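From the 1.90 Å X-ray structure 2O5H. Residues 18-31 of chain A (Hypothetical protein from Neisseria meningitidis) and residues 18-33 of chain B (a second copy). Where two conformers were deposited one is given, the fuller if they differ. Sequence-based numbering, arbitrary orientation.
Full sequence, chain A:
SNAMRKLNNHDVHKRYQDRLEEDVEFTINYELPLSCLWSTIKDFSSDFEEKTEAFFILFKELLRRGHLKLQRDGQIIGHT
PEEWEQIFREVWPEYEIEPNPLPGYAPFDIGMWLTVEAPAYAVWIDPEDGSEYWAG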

# COMPACT_ATOMS: atom_id res chain seq x y z
N ASP A 18 8.04 -17.88 7.53
CA ASP A 18 6.75 -18.43 7.98
C ASP A 18 5.52 -17.54 7.69
O ASP A 18 4.38 -17.94 7.97
CB ASP A 18 6.80 -18.77 9.47
CG ASP A 18 8.14 -19.36 9.92
OD1 ASP A 18 8.91 -19.86 9.07
OD2 ASP A 18 8.40 -19.34 11.13
N ARG A 19 5.72 -16.33 7.19
CA ARG A 19 4.58 -15.50 6.71
C ARG A 19 4.71 -15.11 5.24
O ARG A 19 3.86 -14.39 4.71
CB ARG A 19 4.42 -14.23 7.57
CG ARG A 19 5.69 -13.34 7.60
CD ARG A 19 5.45 -12.08 8.40
NE ARG A 19 4.66 -11.07 7.67
CZ ARG A 19 4.00 -10.10 8.27
NH1 ARG A 19 3.98 -10.06 9.60
NH2 ARG A 19 3.33 -9.18 7.53
N LEU A 20 5.78 -15.57 4.58
CA LEU A 20 6.05 -15.16 3.20
C LEU A 20 4.87 -15.44 2.25
O LEU A 20 4.48 -14.57 1.48
CB LEU A 20 7.35 -15.81 2.67
CG LEU A 20 7.72 -15.67 1.18
CD1 LEU A 20 7.86 -14.21 0.74
CD2 LEU A 20 9.01 -16.37 0.84
N GLU A 21 4.31 -16.64 2.32
CA GLU A 21 3.28 -17.08 1.36
C GLU A 21 2.02 -16.27 1.51
O GLU A 21 1.41 -15.85 0.53
CB GLU A 21 2.98 -18.57 1.49
CG GLU A 21 4.10 -19.47 0.96
CD GLU A 21 4.46 -19.16 -0.49
OE1 GLU A 21 3.53 -18.82 -1.27
OE2 GLU A 21 5.67 -19.25 -0.84
N GLU A 22 1.64 -16.06 2.77
CA GLU A 22 0.49 -15.25 3.10
C GLU A 22 0.67 -13.82 2.55
O GLU A 22 -0.27 -13.21 1.99
CB GLU A 22 0.35 -15.22 4.61
CG GLU A 22 -1.07 -15.11 5.12
CD GLU A 22 -1.18 -14.18 6.32
OE1 GLU A 22 -0.44 -14.42 7.32
OE2 GLU A 22 -1.99 -13.20 6.25
N ASP A 23 1.87 -13.26 2.72
CA ASP A 23 2.13 -11.91 2.25
C ASP A 23 2.16 -11.86 0.71
O ASP A 23 1.68 -10.92 0.12
CB ASP A 23 3.47 -11.38 2.83
CG ASP A 23 3.36 -11.01 4.33
OD1 ASP A 23 2.25 -11.11 4.89
OD2 ASP A 23 4.39 -10.62 4.94
N VAL A 24 2.74 -12.88 0.09
CA VAL A 24 2.68 -13.07 -1.36
C VAL A 24 1.21 -13.14 -1.86
O VAL A 24 0.82 -12.38 -2.75
CB VAL A 24 3.55 -14.28 -1.84
CG1 VAL A 24 3.24 -14.66 -3.29
CG2 VAL A 24 5.04 -13.94 -1.70
N GLU A 25 0.43 -14.04 -1.25
CA GLU A 25 -0.99 -14.18 -1.56
C GLU A 25 -1.70 -12.82 -1.53
O GLU A 25 -2.33 -12.40 -2.51
CB GLU A 25 -1.63 -15.22 -0.62
CG GLU A 25 -1.21 -16.68 -0.93
CD GLU A 25 -1.43 -17.68 0.22
OE1 GLU A 25 -2.22 -17.41 1.14
OE2 GLU A 25 -0.78 -18.74 0.22
N PHE A 26 -1.53 -12.10 -0.42
CA PHE A 26 -2.19 -10.81 -0.18
C PHE A 26 -1.82 -9.77 -1.26
O PHE A 26 -2.70 -9.21 -1.87
CB PHE A 26 -1.87 -10.25 1.22
CG PHE A 26 -2.40 -8.83 1.47
CD1 PHE A 26 -3.79 -8.60 1.53
CD2 PHE A 26 -1.51 -7.76 1.67
CE1 PHE A 26 -4.29 -7.29 1.75
CE2 PHE A 26 -2.01 -6.45 1.92
CZ PHE A 26 -3.41 -6.23 1.95
N THR A 27 -0.53 -9.58 -1.52
CA THR A 27 -0.07 -8.54 -2.47
C THR A 27 -0.42 -8.89 -3.95
O THR A 27 -0.74 -8.01 -4.75
CB THR A 27 1.45 -8.29 -2.29
OG1 THR A 27 2.11 -9.55 -2.41
CG2 THR A 27 1.72 -7.70 -0.87
N ILE A 28 -0.37 -10.18 -4.30
CA ILE A 28 -0.83 -10.64 -5.64
C ILE A 28 -2.32 -10.34 -5.80
O ILE A 28 -2.78 -9.81 -6.83
CB ILE A 28 -0.60 -12.18 -5.84
CG1 ILE A 28 0.89 -12.52 -5.94
CG2 ILE A 28 -1.42 -12.73 -7.05
CD1 ILE A 28 1.14 -14.04 -5.78
N ASN A 29 -3.09 -10.67 -4.77
CA ASN A 29 -4.54 -10.49 -4.87
C ASN A 29 -4.98 -9.07 -5.20
O ASN A 29 -5.89 -8.87 -5.98
CB ASN A 29 -5.28 -10.96 -3.63
CG ASN A 29 -6.79 -11.03 -3.85
OD1 ASN A 29 -7.26 -11.82 -4.66
ND2 ASN A 29 -7.54 -10.17 -3.17
N TYR A 30 -4.33 -8.08 -4.60
CA TYR A 30 -4.76 -6.70 -4.74
C TYR A 30 -3.86 -5.86 -5.64
O TYR A 30 -4.11 -4.66 -5.81
CB TYR A 30 -4.88 -6.05 -3.36
CG TYR A 30 -6.02 -6.67 -2.57
CD1 TYR A 30 -7.35 -6.46 -2.94
CD2 TYR A 30 -5.76 -7.49 -1.49
CE1 TYR A 30 -8.41 -7.05 -2.24
CE2 TYR A 30 -6.80 -8.09 -0.77
CZ TYR A 30 -8.12 -7.87 -1.15
OH TYR A 30 -9.14 -8.45 -0.45
N GLU A 31 -2.80 -6.48 -6.16
CA GLU A 31 -1.85 -5.82 -7.08
C GLU A 31 -1.40 -4.48 -6.50
O GLU A 31 -1.52 -3.42 -7.12
CB GLU A 31 -2.40 -5.78 -8.53
CG GLU A 31 -2.73 -7.20 -9.01
CD GLU A 31 -3.15 -7.34 -10.47
OE1 GLU A 31 -3.79 -6.42 -11.03
OE2 GLU A 31 -2.87 -8.44 -11.03
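Chain B 18-33: DRLEEDVEFTINYELP

Two copies of one chain, meeting through the same segment, need not mirror each other atom for atom, and this pair from Neisseria meningitidis illustrates how a nearly symmetric contact can tolerate a local difference in shape. In chain A, residues 20-30 form a helix that closes at E31(A) in a Schellman motif. In chain B the helix enters the segment from earlier in the sequence; a type I turn spans T27(B) to Y30(B), with a hydrogen bond from Y30(B) N to T27(B) O at 3.0 Å, and the chain then continues in an open conformation through L32(B).

The two helices run in roughly opposing directions, at 139°, and their axes come no nearer than 11.2 Å. Such a separation leaves room for large side chains between the backbones, and aromatic rings occupy it. The register centres on F26(A) and F26(B), whose CA atoms are 6.7 Å apart; to the two sides of this point, D23(A) CA lies 9.5 Å from Y30(B) CA, and Y30(A) CA 9.5 Å from D23(B) CA.

The two ends share one polar device. Y30(B) reaches past F26(A) and donates from OH to D23(A) OD1 at 2.7 Å, while Y30(A) OH donates to D23(B) OD1 at 2.8 Å. Each aspartate is also bound within its own chain: R19(A) NE lies 2.8 Å from D23(A) OD2, and R19(B) NE 2.9 Å from D23(B) OD2, both salt bridges. One carboxylate oxygen thus faces the arginine and the other receives the tyrosine.

Between these ends the packing differs. The F26(A) side chain, with chi1 at t, lays one face against Y30(B) in an offset stack, centroids 4.3 Å apart and planes at 24°, with F26(A) CG 3.5 Å from Y30(B) CE2. Its tip enters a hollow lined by T27(B) and L32(B), with F26(A) CZ 3.7 Å from L32(B) CD1 and F26(A) CE1 4.1 Å from T27(B) CG2. F26(B) adopts a different chi1, -91°, and instead offers its face to the edge of Y30(A), centroids 5.3 Å apart and planes at 84°. The two phenylalanines touch where F26(A) CD1 meets F26(B) CD2 at 3.7 Å.

At the margin a water bridges the chains, donating to E22(A) OE2 at 3.1 Å and to F26(B) O at 2.9 Å. The general lesson is that matching hydrogen bonds can recur at both ends of a contact while the rings between them pack differently.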

# COMPACT_ATOMS: atom_id res chain seq x y z
N ASP B 18 -21.02 -7.86 -1.52
CA ASP B 18 -20.61 -9.19 -1.98
C ASP B 18 -19.13 -9.51 -1.75
O ASP B 18 -18.77 -10.67 -1.76
CB ASP B 18 -20.94 -9.37 -3.46
CG ASP B 18 -22.43 -9.62 -3.70
OD1 ASP B 18 -23.13 -10.09 -2.76
OD2 ASP B 18 -22.90 -9.34 -4.83
N ARG B 19 -18.26 -8.50 -1.62
CA ARG B 19 -16.81 -8.77 -1.46
C ARG B 19 -16.26 -8.22 -0.14
O ARG B 19 -15.08 -8.42 0.16
CB ARG B 19 -15.98 -8.26 -2.66
CG ARG B 19 -16.14 -6.74 -2.97
CD ARG B 19 -15.20 -6.30 -4.07
NE ARG B 19 -13.88 -5.93 -3.55
CZ ARG B 19 -12.85 -5.53 -4.29
NH1 ARG B 19 -12.96 -5.47 -5.61
NH2 ARG B 19 -11.69 -5.17 -3.71
N LEU B 20 -17.10 -7.52 0.62
CA LEU B 20 -16.66 -6.91 1.88
C LEU B 20 -15.98 -7.93 2.78
O LEU B 20 -14.90 -7.66 3.28
CB LEU B 20 -17.85 -6.28 2.64
CG LEU B 20 -17.55 -5.70 4.04
CD1 LEU B 20 -16.41 -4.67 4.04
CD2 LEU B 20 -18.82 -5.11 4.62
N GLU B 21 -16.60 -9.08 3.02
CA GLU B 21 -16.05 -10.02 3.99
C GLU B 21 -14.68 -10.53 3.59
O GLU B 21 -13.79 -10.67 4.43
CB GLU B 21 -17.01 -11.17 4.32
CG GLU B 21 -18.19 -10.72 5.18
CD GLU B 21 -17.76 -10.00 6.47
OE1 GLU B 21 -18.41 -8.98 6.83
OE2 GLU B 21 -16.77 -10.44 7.12
N GLU B 22 -14.54 -10.80 2.30
CA GLU B 22 -13.28 -11.19 1.72
C GLU B 22 -12.23 -10.11 1.94
O GLU B 22 -11.13 -10.40 2.44
CB GLU B 22 -13.49 -11.43 0.22
CG GLU B 22 -12.24 -11.67 -0.55
CD GLU B 22 -12.46 -12.66 -1.67
OE1 GLU B 22 -13.07 -13.72 -1.39
OE2 GLU B 22 -12.02 -12.40 -2.81
N ASP B 23 -12.55 -8.87 1.59
CA ASP B 23 -11.57 -7.78 1.76
C ASP B 23 -11.19 -7.60 3.25
O ASP B 23 -10.00 -7.40 3.57
CB ASP B 23 -12.10 -6.48 1.20
CG ASP B 23 -12.25 -6.50 -0.30
OD1 ASP B 23 -11.70 -7.41 -0.97
OD2 ASP B 23 -12.91 -5.56 -0.81
N VAL B 24 -12.17 -7.73 4.14
CA VAL B 24 -11.92 -7.52 5.56
C VAL B 24 -10.99 -8.63 6.10
O VAL B 24 -10.03 -8.36 6.82
CB VAL B 24 -13.24 -7.50 6.38
CG1 VAL B 24 -12.97 -7.65 7.90
CG2 VAL B 24 -14.03 -6.22 6.10
N GLU B 25 -11.27 -9.87 5.71
CA GLU B 25 -10.48 -10.99 6.21
C GLU B 25 -9.03 -11.03 5.66
O GLU B 25 -8.12 -11.50 6.35
CB GLU B 25 -11.25 -12.30 6.02
CG GLU B 25 -12.16 -12.69 7.22
CD GLU B 25 -12.98 -11.54 7.84
OE1 GLU B 25 -12.69 -11.17 9.00
OE2 GLU B 25 -13.93 -11.03 7.17
N PHE B 26 -8.82 -10.55 4.44
CA PHE B 26 -7.46 -10.22 3.99
C PHE B 26 -6.81 -9.06 4.79
O PHE B 26 -5.68 -9.21 5.27
CB PHE B 26 -7.45 -9.81 2.52
CG PHE B 26 -7.23 -10.95 1.57
CD1 PHE B 26 -8.22 -11.31 0.66
CD2 PHE B 26 -6.00 -11.62 1.53
CE1 PHE B 26 -8.00 -12.37 -0.26
CE2 PHE B 26 -5.76 -12.67 0.63
CZ PHE B 26 -6.76 -13.04 -0.27
N THR B 27 -7.50 -7.92 4.91
CA THR B 27 -6.84 -6.67 5.37
C THR B 27 -6.76 -6.55 6.90
O THR B 27 -5.87 -5.87 7.41
CB THR B 27 -7.53 -5.38 4.89
OG1 THR B 27 -8.89 -5.37 5.35
CG2 THR B 27 -7.47 -5.25 3.36
N ILE B 28 -7.68 -7.21 7.61
CA ILE B 28 -7.77 -7.05 9.06
C ILE B 28 -6.48 -7.53 9.74
O ILE B 28 -6.16 -7.15 10.84
CB ILE B 28 -9.02 -7.77 9.67
CG1 ILE B 28 -9.44 -7.08 10.98
CG2 ILE B 28 -8.78 -9.27 9.80
CD1 ILE B 28 -10.65 -7.70 11.65
N ASN B 29 -5.73 -8.30 8.96
CA ASN B 29 -4.50 -8.98 9.26
C ASN B 29 -3.22 -8.11 9.24
O ASN B 29 -2.13 -8.52 9.73
CB ASN B 29 -4.41 -10.03 8.16
CG ASN B 29 -3.59 -11.23 8.56
OD1 ASN B 29 -2.35 -11.24 8.42
ND2 ASN B 29 -4.29 -12.28 9.03
N TYR B 30 -3.35 -6.92 8.66
CA TYR B 30 -2.21 -6.08 8.33
C TYR B 30 -2.36 -4.72 8.96
O TYR B 30 -3.43 -4.38 9.48
CB TYR B 30 -2.07 -5.96 6.82
CG TYR B 30 -1.67 -7.26 6.18
CD1 TYR B 30 -0.33 -7.73 6.29
CD2 TYR B 30 -2.58 -8.03 5.48
CE1 TYR B 30 0.07 -8.93 5.73
CE2 TYR B 30 -2.18 -9.27 4.90
CZ TYR B 30 -0.86 -9.69 5.02
OH TYR B 30 -0.43 -10.85 4.46
N GLU B 31 -1.29 -3.94 8.94
CA GLU B 31 -1.38 -2.59 9.47
C GLU B 31 -1.39 -1.60 8.32
O GLU B 31 -0.43 -0.92 8.11
CB GLU B 31 -0.27 -2.30 10.45
CG GLU B 31 -0.45 -3.05 11.75
CD GLU B 31 0.73 -2.86 12.70
OE1 GLU B 31 1.66 -2.08 12.37
OE2 GLU B 31 0.72 -3.51 13.76
N LEU B 32 -2.49 -1.51 7.59
CA LEU B 32 -2.47 -0.74 6.35
C LEU B 32 -2.92 0.68 6.55
O LEU B 32 -3.97 0.88 7.15
CB LEU B 32 -3.37 -1.38 5.29
CG LEU B 32 -3.07 -2.83 4.99
CD1 LEU B 32 -4.25 -3.39 4.21
CD2 LEU B 32 -1.72 -3.00 4.26
N PRO B 33 -2.19 1.65 5.96
CA PRO B 33 -2.68 3.02 5.97
C PRO B 33 -3.87 3.16 5.06
O PRO B 33 -4.10 2.32 4.20
CB PRO B 33 -1.53 3.85 5.40
CG PRO B 33 -0.56 2.87 4.81
CD PRO B 33 -0.88 1.49 5.30
O HOH W 1 -4.62 -11.94 5.09